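Side-chain contacts in spore coat polysaccharide biosynthesis protein SpsE (Bacillus subtilis, PDB 1VLI), which probably acts as an N-acylneuraminate-9-phosphate synthase-like enzyme in the pathway that builds the spore coat polysaccharide: residues D333-L338 / E353-G358; P149-V154 / H174-T179; I50-E55 / K247-D252. All blocks are in the same frame, centred on the assembly; numbering follows the deposited sequence.

Overall arrangement
Contacts 2 and 3 belong to the TIM barrel of the NeuB family, contact 1 to the C-terminal SAF (antifreeze-like) domain. Contact 3 brings the first barrel helix against the chain leaving the eighth strand, contact 2 pairs two helices from between those segments, and contact 1 follows both in the chain. Contacts 1 and 2, with centres about 17 Å apart, meet through a salt bridge in which Lys-152 NZ lies 3.2 Å from Glu-353 OE1, joining barrel to SAF domain. Contact 3 sits on the other side of the chain's centre, its centre about 31 Å from that of contact 2 and about 41 Å from that of contact 1; its His-248 binds the zinc ion with His-226.

Contact 1. Residues D333-L338 / E353-G358; sequences DNIAVL and ELLTSG
Ile-335 carries its side of this contact through a single methyl, CD1, which reaches both Leu-355 and Thr-356 on the facing helix. The close side is wholly apolar: CD1 of Ile-335 lies 3.9 Å from CG2 of Thr-356 and 4.1 Å from CD1 of Leu-355. CG1 of Ile-335 stands between its own backbone N and carbonyl carbon (chi1 51°), and from there the branch extends to present CD1 to the helix. Its side chain crosses that of Leu-355 at about a right angle, and the two touch through their CD1 methyls. A branched aliphatic residue suits this strand position, because Ile-318, Thr-320, Ile-324 and Phe-352 also touch it.

The setting is the SAF domain, in which strand 335-338 pairs antiparallel with strand 317-320 and the short helix 352-356 packs against the strand. Thr-356 divides its two branches: its CG2 methyl, anti to the carbonyl carbon, turns to Ile-335, while OG1 bonds to the carbonyl O of Phe-352 one turn back.

Beyond Thr-356 the chain passes to the solvent side. There Ser-357 folds back on the preceding turn, OG lying 2.8 Å from O of Leu-354, which also accepts from Ser-357 N on the same face of the carbonyl plane. Gly-358 follows with a positive phi of 103°, at backbone angles where a beta carbon would press on the preceding carbonyl oxygen.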
loop_
_atom_site.group_PDB
_atom_site.type_symbol
_atom_site.label_atom_id
_atom_site.label_comp_id
_atom_site.label_asym_id
_atom_site.label_seq_id
_atom_site.Cartn_x
_atom_site.Cartn_y
_atom_site.Cartn_z
ATOM N N ASP A 333 -4.658 -14.471 21.037
ATOM C CA ASP A 333 -5.200 -15.771 20.675
ATOM C C ASP A 333 -6.687 -15.883 20.350
ATOM O O ASP A 333 -7.107 -16.901 19.809
ATOM C CB ASP A 333 -4.855 -16.788 21.761
ATOM C CG ASP A 333 -3.368 -17.034 21.853
ATOM O OD1 ASP A 333 -2.658 -16.932 20.821
ATOM O OD2 ASP A 333 -2.814 -17.313 22.924
ATOM N N ASN A 334 -7.484 -14.871 20.677
ATOM C CA ASN A 334 -8.904 -14.925 20.333
ATOM C C ASN A 334 -9.439 -13.712 19.561
ATOM O O ASN A 334 -10.564 -13.742 19.051
ATOM C CB ASN A 334 -9.773 -15.226 21.562
ATOM C CG ASN A 334 -9.515 -14.275 22.709
ATOM O OD1 ASN A 334 -8.999 -13.148 22.537
ATOM N ND2 ASN A 334 -9.864 -14.716 23.893
ATOM N N ILE A 335 -8.636 -12.661 19.457
ATOM C CA ILE A 335 -8.987 -11.555 18.574
ATOM C C ILE A 335 -7.818 -11.160 17.664
ATOM O O ILE A 335 -6.651 -11.352 18.034
ATOM C CB ILE A 335 -9.523 -10.311 19.368
ATOM C CG1 ILE A 335 -8.578 -9.925 20.515
ATOM C CG2 ILE A 335 -10.953 -10.554 19.871
ATOM C CD1 ILE A 335 -8.661 -8.463 20.890
ATOM N N ALA A 336 -8.143 -10.590 16.494
ATOM C CA ALA A 336 -7.129 -10.158 15.540
ATOM C C ALA A 336 -7.585 -8.942 14.749
ATOM O O ALA A 336 -8.780 -8.683 14.637
ATOM C CB ALA A 336 -6.722 -11.304 14.598
ATOM N N VAL A 337 -6.617 -8.187 14.235
ATOM C CA VAL A 337 -6.865 -7.023 13.368
ATOM C C VAL A 337 -6.976 -7.533 11.913
ATOM O O VAL A 337 -5.962 -7.928 11.292
ATOM C CB VAL A 337 -5.731 -6.006 13.545
ATOM C CG1 VAL A 337 -5.826 -4.818 12.553
ATOM C CG2 VAL A 337 -5.702 -5.516 14.966
ATOM N N LEU A 338 -8.214 -7.588 11.403
ATOM C CA LEU A 338 -8.512 -8.245 10.116
ATOM C C LEU A 338 -9.397 -7.363 9.232
ATOM O O LEU A 338 -9.983 -6.411 9.708
ATOM C CB LEU A 338 -9.165 -9.614 10.350
ATOM C CG LEU A 338 -8.285 -10.635 11.076
ATOM C CD1 LEU A 338 -9.128 -11.700 11.728
ATOM C CD2 LEU A 338 -7.256 -11.256 10.151
ATOM N N GLU A 353 -4.266 -2.946 21.437
ATOM C CA GLU A 353 -3.384 -2.988 22.608
ATOM C C GLU A 353 -4.146 -2.976 23.926
ATOM O O GLU A 353 -3.928 -3.833 24.781
ATOM C CB GLU A 353 -2.374 -1.845 22.556
ATOM C CG GLU A 353 -1.021 -2.271 22.016
ATOM C CD GLU A 353 -0.300 -1.137 21.301
ATOM O OE1 GLU A 353 -0.290 -0.012 21.850
ATOM O OE2 GLU A 353 0.252 -1.372 20.189
ATOM N N LEU A 354 -5.060 -2.022 24.069
ATOM C CA LEU A 354 -5.898 -1.867 25.253
ATOM C C LEU A 354 -6.632 -3.153 25.614
ATOM O O LEU A 354 -6.575 -3.621 26.763
ATOM C CB LEU A 354 -6.912 -0.754 25.001
ATOM C CG LEU A 354 -7.858 -0.321 26.109
ATOM C CD1 LEU A 354 -7.075 0.397 27.175
ATOM C CD2 LEU A 354 -8.885 0.634 25.514
ATOM N N LEU A 355 -7.327 -3.738 24.644
ATOM C CA LEU A 355 -8.076 -4.959 24.935
ATOM C C LEU A 355 -7.154 -6.120 25.334
ATOM O O LEU A 355 -7.434 -6.792 26.283
ATOM C CB LEU A 355 -8.943 -5.350 23.739
ATOM C CG LEU A 355 -10.045 -4.439 23.203
ATOM C CD1 LEU A 355 -10.871 -5.258 22.225
ATOM C CD2 LEU A 355 -10.943 -3.906 24.356
ATOM N N THR A 356 -6.049 -6.338 24.622
ATOM C CA THR A 356 -5.125 -7.432 24.966
ATOM C C THR A 356 -4.264 -7.169 26.201
ATOM O O THR A 356 -3.451 -8.005 26.565
ATOM C CB THR A 356 -4.239 -7.810 23.770
ATOM O OG1 THR A 356 -3.523 -6.655 23.312
ATOM C CG2 THR A 356 -5.113 -8.194 22.581
ATOM N N SER A 357 -4.459 -6.037 26.873
ATOM C CA SER A 357 -3.721 -5.749 28.106
ATOM C C SER A 357 -4.491 -6.205 29.353
ATOM O O SER A 357 -4.315 -5.646 30.443
ATOM C CB SER A 357 -3.403 -4.255 28.185
ATOM O OG SER A 357 -4.537 -3.535 28.654
ATOM N N GLY A 358 -5.340 -7.223 29.186
ATOM C CA GLY A 358 -6.044 -7.830 30.299
ATOM C C GLY A 358 -7.500 -7.445 30.447
ATOM O O GLY A 358 -8.094 -7.616 31.509
#

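Contact 2. Residues P149-V154 / H174-T179; sequences PLLKYV and HEAWRT
Leu-151 and Thr-179 have the most surface buried here, and with Ala-176 they form the seam between two neighbouring helices of the TIM barrel. Helix 148-155 and helix 170-181 follow strands 138-140 and 161-164, so the pair comes from consecutive beta-alpha units on the outside of the parallel barrel. Their segment axes approach to 9.6 Å and run in broadly the same direction, at 32°.

Leu-151 points from its helix toward the other and reaches it with two parts of its side chain. Its CG lies anti to the carbonyl carbon (chi1 -61°), which carries CD1 across to the alanine: CD1 of Leu-151 is 3.7 Å from CB and 3.8 Å from CA of Ala-176. A residue as small as alanine suits this place, since the leucine methyl can come right down beside the helix backbone. Leu-151 also touches Ile-140 of strand 138-140, so it fills the angle between the two helices and the barrel wall.

Thr-179 meets the base of the same leucine, its CG2 lying 4.1 Å from CB of Leu-151 and 4.3 Å from the backbone N of Lys-152. It also touches Leu-148. A serine here would lose that methyl, and would probably open a gap beside CB of Leu-151 and slacken the seam at this end. The Lys-152 side chain leads away from the seam, toward the SAF domain.

The hydroxyl of Thr-179 is spent within its own helix. O of Glu-175 accepts twice, from Thr-179 N on one face of its carbonyl plane and, on the opposite face, from Thr-179 OG1 at 2.5 Å.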
loop_
_atom_site.group_PDB
_atom_site.type_symbol
_atom_site.label_atom_id
_atom_site.label_comp_id
_atom_site.label_asym_id
_atom_site.label_seq_id
_atom_site.Cartn_x
_atom_site.Cartn_y
_atom_site.Cartn_z
ATOM N N PRO A 149 -1.310 -1.422 15.007
ATOM C CA PRO A 149 -0.289 -2.355 15.524
ATOM C C PRO A 149 0.717 -2.763 14.432
ATOM O O PRO A 149 1.925 -2.806 14.693
ATOM C CB PRO A 149 -1.118 -3.530 16.049
ATOM C CG PRO A 149 -2.508 -2.893 16.356
ATOM C CD PRO A 149 -2.674 -1.960 15.195
ATOM N N LEU A 150 0.235 -2.992 13.210
ATOM C CA LEU A 150 1.131 -3.240 12.090
ATOM C C LEU A 150 2.017 -2.041 11.777
ATOM O O LEU A 150 3.218 -2.211 11.547
ATOM C CB LEU A 150 0.374 -3.677 10.836
ATOM C CG LEU A 150 1.235 -3.820 9.567
ATOM C CD1 LEU A 150 2.311 -4.996 9.679
ATOM C CD2 LEU A 150 0.385 -3.959 8.329
ATOM N N LEU A 151 1.458 -0.830 11.766
ATOM C CA LEU A 151 2.272 0.335 11.427
ATOM C C LEU A 151 3.388 0.523 12.450
ATOM O O LEU A 151 4.477 0.920 12.101
ATOM C CB LEU A 151 1.420 1.620 11.294
ATOM C CG LEU A 151 0.343 1.612 10.208
ATOM C CD1 LEU A 151 -0.525 2.871 10.306
ATOM C CD2 LEU A 151 0.912 1.452 8.771
ATOM N N LYS A 152 3.090 0.253 13.717
ATOM C CA LYS A 152 4.026 0.382 14.826
ATOM C C LYS A 152 5.121 -0.675 14.688
ATOM O O LYS A 152 6.297 -0.416 14.913
ATOM C CB LYS A 152 3.240 0.164 16.115
ATOM C CG LYS A 152 3.859 0.692 17.388
ATOM C CD LYS A 152 3.070 0.189 18.613
ATOM C CE LYS A 152 3.456 0.915 19.920
ATOM N NZ LYS A 152 2.270 1.427 20.705
ATOM N N TYR A 153 4.717 -1.877 14.313
ATOM C CA TYR A 153 5.612 -3.017 14.269
ATOM C C TYR A 153 6.655 -2.820 13.187
ATOM O O TYR A 153 7.842 -3.011 13.421
ATOM C CB TYR A 153 4.801 -4.258 13.963
ATOM C CG TYR A 153 5.554 -5.545 14.022
ATOM C CD1 TYR A 153 6.229 -6.030 12.903
ATOM C CD2 TYR A 153 5.563 -6.305 15.172
ATOM C CE1 TYR A 153 6.895 -7.221 12.928
ATOM C CE2 TYR A 153 6.233 -7.508 15.214
ATOM C CZ TYR A 153 6.902 -7.968 14.087
ATOM O OH TYR A 153 7.562 -9.187 14.125
ATOM N N VAL A 154 6.204 -2.406 12.010
ATOM C CA VAL A 154 7.106 -2.156 10.915
ATOM C C VAL A 154 7.933 -0.872 11.133
ATOM O O VAL A 154 9.128 -0.840 10.831
ATOM C CB VAL A 154 6.343 -2.096 9.593
ATOM C CG1 VAL A 154 7.309 -1.898 8.466
ATOM C CG2 VAL A 154 5.568 -3.377 9.374
ATOM N N HIS A 174 -3.421 11.273 9.100
ATOM C CA HIS A 174 -2.730 11.813 10.253
ATOM C C HIS A 174 -2.381 10.783 11.314
ATOM O O HIS A 174 -1.273 10.810 11.856
ATOM C CB HIS A 174 -3.563 12.917 10.868
ATOM C CG HIS A 174 -2.925 13.559 12.052
ATOM N ND1 HIS A 174 -1.854 14.417 11.943
ATOM C CD2 HIS A 174 -3.230 13.503 13.368
ATOM C CE1 HIS A 174 -1.512 14.846 13.143
ATOM N NE2 HIS A 174 -2.337 14.314 14.024
ATOM N N GLU A 175 -3.319 9.877 11.592
ATOM C CA GLU A 175 -3.177 8.899 12.646
ATOM C C GLU A 175 -2.139 7.861 12.251
ATOM O O GLU A 175 -1.368 7.390 13.090
ATOM C CB GLU A 175 -4.520 8.228 12.961
ATOM C CG GLU A 175 -4.489 7.333 14.188
ATOM C CD GLU A 175 -5.869 6.917 14.672
ATOM O OE1 GLU A 175 -6.821 7.047 13.883
ATOM O OE2 GLU A 175 -6.010 6.466 15.839
ATOM N N ALA A 176 -2.141 7.500 10.977
ATOM C CA ALA A 176 -1.160 6.566 10.425
ATOM C C ALA A 176 0.229 7.189 10.494
ATOM O O ALA A 176 1.219 6.513 10.864
ATOM C CB ALA A 176 -1.516 6.213 9.007
ATOM N N TRP A 177 0.288 8.480 10.157
ATOM C CA TRP A 177 1.526 9.245 10.169
ATOM C C TRP A 177 2.136 9.338 11.570
ATOM O O TRP A 177 3.311 8.940 11.776
ATOM C CB TRP A 177 1.290 10.626 9.587
ATOM C CG TRP A 177 2.517 11.522 9.557
ATOM C CD1 TRP A 177 3.544 11.525 8.622
ATOM C CD2 TRP A 177 2.838 12.546 10.492
ATOM N NE1 TRP A 177 4.479 12.481 8.941
ATOM C CE2 TRP A 177 4.063 13.133 10.077
ATOM C CE3 TRP A 177 2.202 13.047 11.639
ATOM C CZ2 TRP A 177 4.665 14.171 10.778
ATOM C CZ3 TRP A 177 2.798 14.066 12.340
ATOM C CH2 TRP A 177 4.017 14.632 11.909
ATOM N N ARG A 178 1.334 9.839 12.515
ATOM C CA ARG A 178 1.708 9.939 13.924
ATOM C C ARG A 178 2.193 8.646 14.531
ATOM O O ARG A 178 3.077 8.660 15.373
ATOM C CB ARG A 178 0.521 10.404 14.769
ATOM C CG ARG A 178 0.392 11.904 14.816
ATOM C CD ARG A 178 -0.514 12.407 15.930
ATOM N NE ARG A 178 0.232 12.670 17.158
ATOM C CZ ARG A 178 -0.250 13.325 18.208
ATOM N NH1 ARG A 178 -1.492 13.800 18.196
ATOM N NH2 ARG A 178 0.512 13.513 19.277
ATOM N N THR A 179 1.551 7.548 14.152
ATOM C CA THR A 179 1.852 6.235 14.692
ATOM C C THR A 179 3.264 5.772 14.288
ATOM O O THR A 179 3.962 5.115 15.069
ATOM C CB THR A 179 0.798 5.228 14.165
ATOM O OG1 THR A 179 -0.505 5.590 14.639
ATOM C CG2 THR A 179 1.010 3.872 14.740
#

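Contact 3. Residues I50-E55 / K247-D252; sequences IDAAAE and KHFTID
Phe-249 packs its ring against Ala-52 and Ala-53, joining the first helix of the TIM barrel, 43-56, to the chain that leaves its last strand, 244-248. Since strand 30-36 neighbours strand 244-248 in the sheet, this is where the barrel closes on itself.

The contacts between helix and strand exit are all apolar. CE2 of Phe-249 is 3.7 Å from CB of Ala-52, and its CZ is 4.0 Å from CB of Ala-53; both methyls approach the ring obliquely. CG of Phe-249 is held between its backbone N and carbonyl carbon (chi1 82°), which directs the ring at the helix. Small alanines suit the helix surface because they let a broad ring lie close to the backbone, CE2 coming 4.0 Å from N of Ala-53. Ala-33 and Ala-35 of strand 30-36 and Leu-269 of helix 266-285 also touch the ring, enclosing it in a hydrophobic layer. Ile-251 adds its CD1, 4.0 Å from CB of Ala-52 and roughly at right angles to the ring's approach.

The metal and several polar interactions lie on the strand side. The zinc ligand His-248 directly precedes Phe-249, whose side chain lies about 11 Å from the metal. Thr-250 points away from the helix, and its OG1 bonds to His-260; the same oxygen takes a weak but nearly straight bond from N of Asp-252, at 3.3 Å and 174°.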
loop_
_atom_site.group_PDB
_atom_site.type_symbol
_atom_site.label_atom_id
_atom_site.label_comp_id
_atom_site.label_asym_id
_atom_site.label_seq_id
_atom_site.Cartn_x
_atom_site.Cartn_y
_atom_site.Cartn_z
ATOM N N ILE A 50 10.608 -7.572 -14.831
ATOM C CA ILE A 50 11.854 -6.916 -14.416
ATOM C C ILE A 50 12.558 -6.241 -15.573
ATOM O O ILE A 50 12.855 -5.059 -15.459
ATOM C CB ILE A 50 12.796 -7.914 -13.650
ATOM C CG1 ILE A 50 12.056 -8.409 -12.397
ATOM C CG2 ILE A 50 14.106 -7.240 -13.240
ATOM C CD1 ILE A 50 12.851 -9.200 -11.416
ATOM N N ASP A 51 12.783 -6.955 -16.688
ATOM C CA ASP A 51 13.422 -6.377 -17.893
ATOM C C ASP A 51 12.703 -5.154 -18.392
ATOM O O ASP A 51 13.330 -4.133 -18.680
ATOM C CB ASP A 51 13.452 -7.364 -19.068
ATOM C CG ASP A 51 14.485 -8.481 -18.899
ATOM O OD1 ASP A 51 15.587 -8.240 -18.354
ATOM O OD2 ASP A 51 14.279 -9.639 -19.322
ATOM N N ALA A 52 11.386 -5.280 -18.533
ATOM C CA ALA A 52 10.548 -4.202 -19.060
ATOM C C ALA A 52 10.631 -2.938 -18.196
ATOM O O ALA A 52 10.753 -1.826 -18.725
ATOM C CB ALA A 52 9.109 -4.671 -19.187
ATOM N N ALA A 53 10.593 -3.129 -16.877
ATOM C CA ALA A 53 10.733 -2.048 -15.902
ATOM C C ALA A 53 12.075 -1.333 -16.033
ATOM O O ALA A 53 12.130 -0.097 -16.025
ATOM C CB ALA A 53 10.574 -2.593 -14.498
ATOM N N ALA A 54 13.144 -2.127 -16.130
ATOM C CA ALA A 54 14.496 -1.638 -16.306
ATOM C C ALA A 54 14.654 -0.869 -17.600
ATOM O O ALA A 54 15.200 0.233 -17.595
ATOM C CB ALA A 54 15.512 -2.842 -16.273
ATOM N N GLU A 55 14.219 -1.461 -18.717
ATOM C CA GLU A 55 14.381 -0.847 -20.052
ATOM C C GLU A 55 13.580 0.461 -20.092
ATOM O O GLU A 55 14.003 1.451 -20.702
ATOM C CB GLU A 55 13.932 -1.801 -21.174
ATOM C CG GLU A 55 14.859 -2.999 -21.412
ATOM C CD GLU A 55 14.140 -4.276 -21.900
ATOM O OE1 GLU A 55 12.953 -4.175 -22.327
ATOM O OE2 GLU A 55 14.757 -5.390 -21.849
ATOM N N LYS A 247 2.622 2.902 -11.105
ATOM C CA LYS A 247 1.730 2.485 -12.197
ATOM C C LYS A 247 1.877 0.990 -12.445
ATOM O O LYS A 247 3.009 0.469 -12.396
ATOM C CB LYS A 247 2.079 3.248 -13.481
ATOM C CG LYS A 247 1.035 3.199 -14.607
ATOM C CD LYS A 247 0.045 4.336 -14.541
ATOM C CE LYS A 247 -0.608 4.574 -15.902
ATOM N NZ LYS A 247 -1.714 5.577 -15.793
ATOM N N HIS A 248 0.749 0.308 -12.699
ATOM C CA HIS A 248 0.772 -1.112 -13.089
ATOM C C HIS A 248 1.323 -1.252 -14.506
ATOM O O HIS A 248 1.055 -0.399 -15.380
ATOM C CB HIS A 248 -0.610 -1.745 -13.061
ATOM C CG HIS A 248 -1.222 -1.807 -11.699
ATOM N ND1 HIS A 248 -1.523 -2.997 -11.078
ATOM C CD2 HIS A 248 -1.601 -0.827 -10.840
ATOM C CE1 HIS A 248 -2.058 -2.751 -9.893
ATOM N NE2 HIS A 248 -2.119 -1.442 -9.724
ATOM N N PHE A 249 2.103 -2.316 -14.714
ATOM C CA PHE A 249 2.532 -2.685 -16.043
ATOM C C PHE A 249 2.459 -4.195 -16.248
ATOM O O PHE A 249 2.430 -4.970 -15.295
ATOM C CB PHE A 249 3.938 -2.160 -16.338
ATOM C CG PHE A 249 5.051 -3.014 -15.790
ATOM C CD1 PHE A 249 5.309 -3.045 -14.427
ATOM C CD2 PHE A 249 5.863 -3.756 -16.649
ATOM C CE1 PHE A 249 6.337 -3.803 -13.911
ATOM C CE2 PHE A 249 6.916 -4.533 -16.154
ATOM C CZ PHE A 249 7.157 -4.568 -14.785
ATOM N N THR A 250 2.400 -4.594 -17.508
ATOM C CA THR A 250 2.368 -5.996 -17.865
ATOM C C THR A 250 3.319 -6.180 -19.027
ATOM O O THR A 250 3.902 -5.215 -19.500
ATOM C CB THR A 250 0.942 -6.446 -18.232
ATOM O OG1 THR A 250 0.974 -7.809 -18.675
ATOM C CG2 THR A 250 0.418 -5.668 -19.464
ATOM N N ILE A 251 3.472 -7.417 -19.475
ATOM C CA ILE A 251 4.360 -7.735 -20.581
ATOM C C ILE A 251 3.559 -7.734 -21.881
ATOM O O ILE A 251 4.118 -7.565 -22.973
ATOM C CB ILE A 251 5.117 -9.098 -20.292
ATOM C CG1 ILE A 251 6.529 -9.074 -20.863
ATOM C CG2 ILE A 251 4.331 -10.368 -20.711
ATOM C CD1 ILE A 251 7.492 -8.260 -20.035
ATOM N N ASP A 252 2.240 -7.892 -21.741
ATOM C CA ASP A 252 1.305 -7.997 -22.871
ATOM C C ASP A 252 -0.134 -7.782 -22.387
ATOM O O ASP A 252 -0.663 -8.594 -21.628
ATOM C CB ASP A 252 1.453 -9.375 -23.545
ATOM C CG ASP A 252 0.368 -9.667 -24.567
ATOM O OD1 ASP A 252 -0.332 -8.736 -25.022
ATOM O OD2 ASP A 252 0.152 -10.819 -24.987
#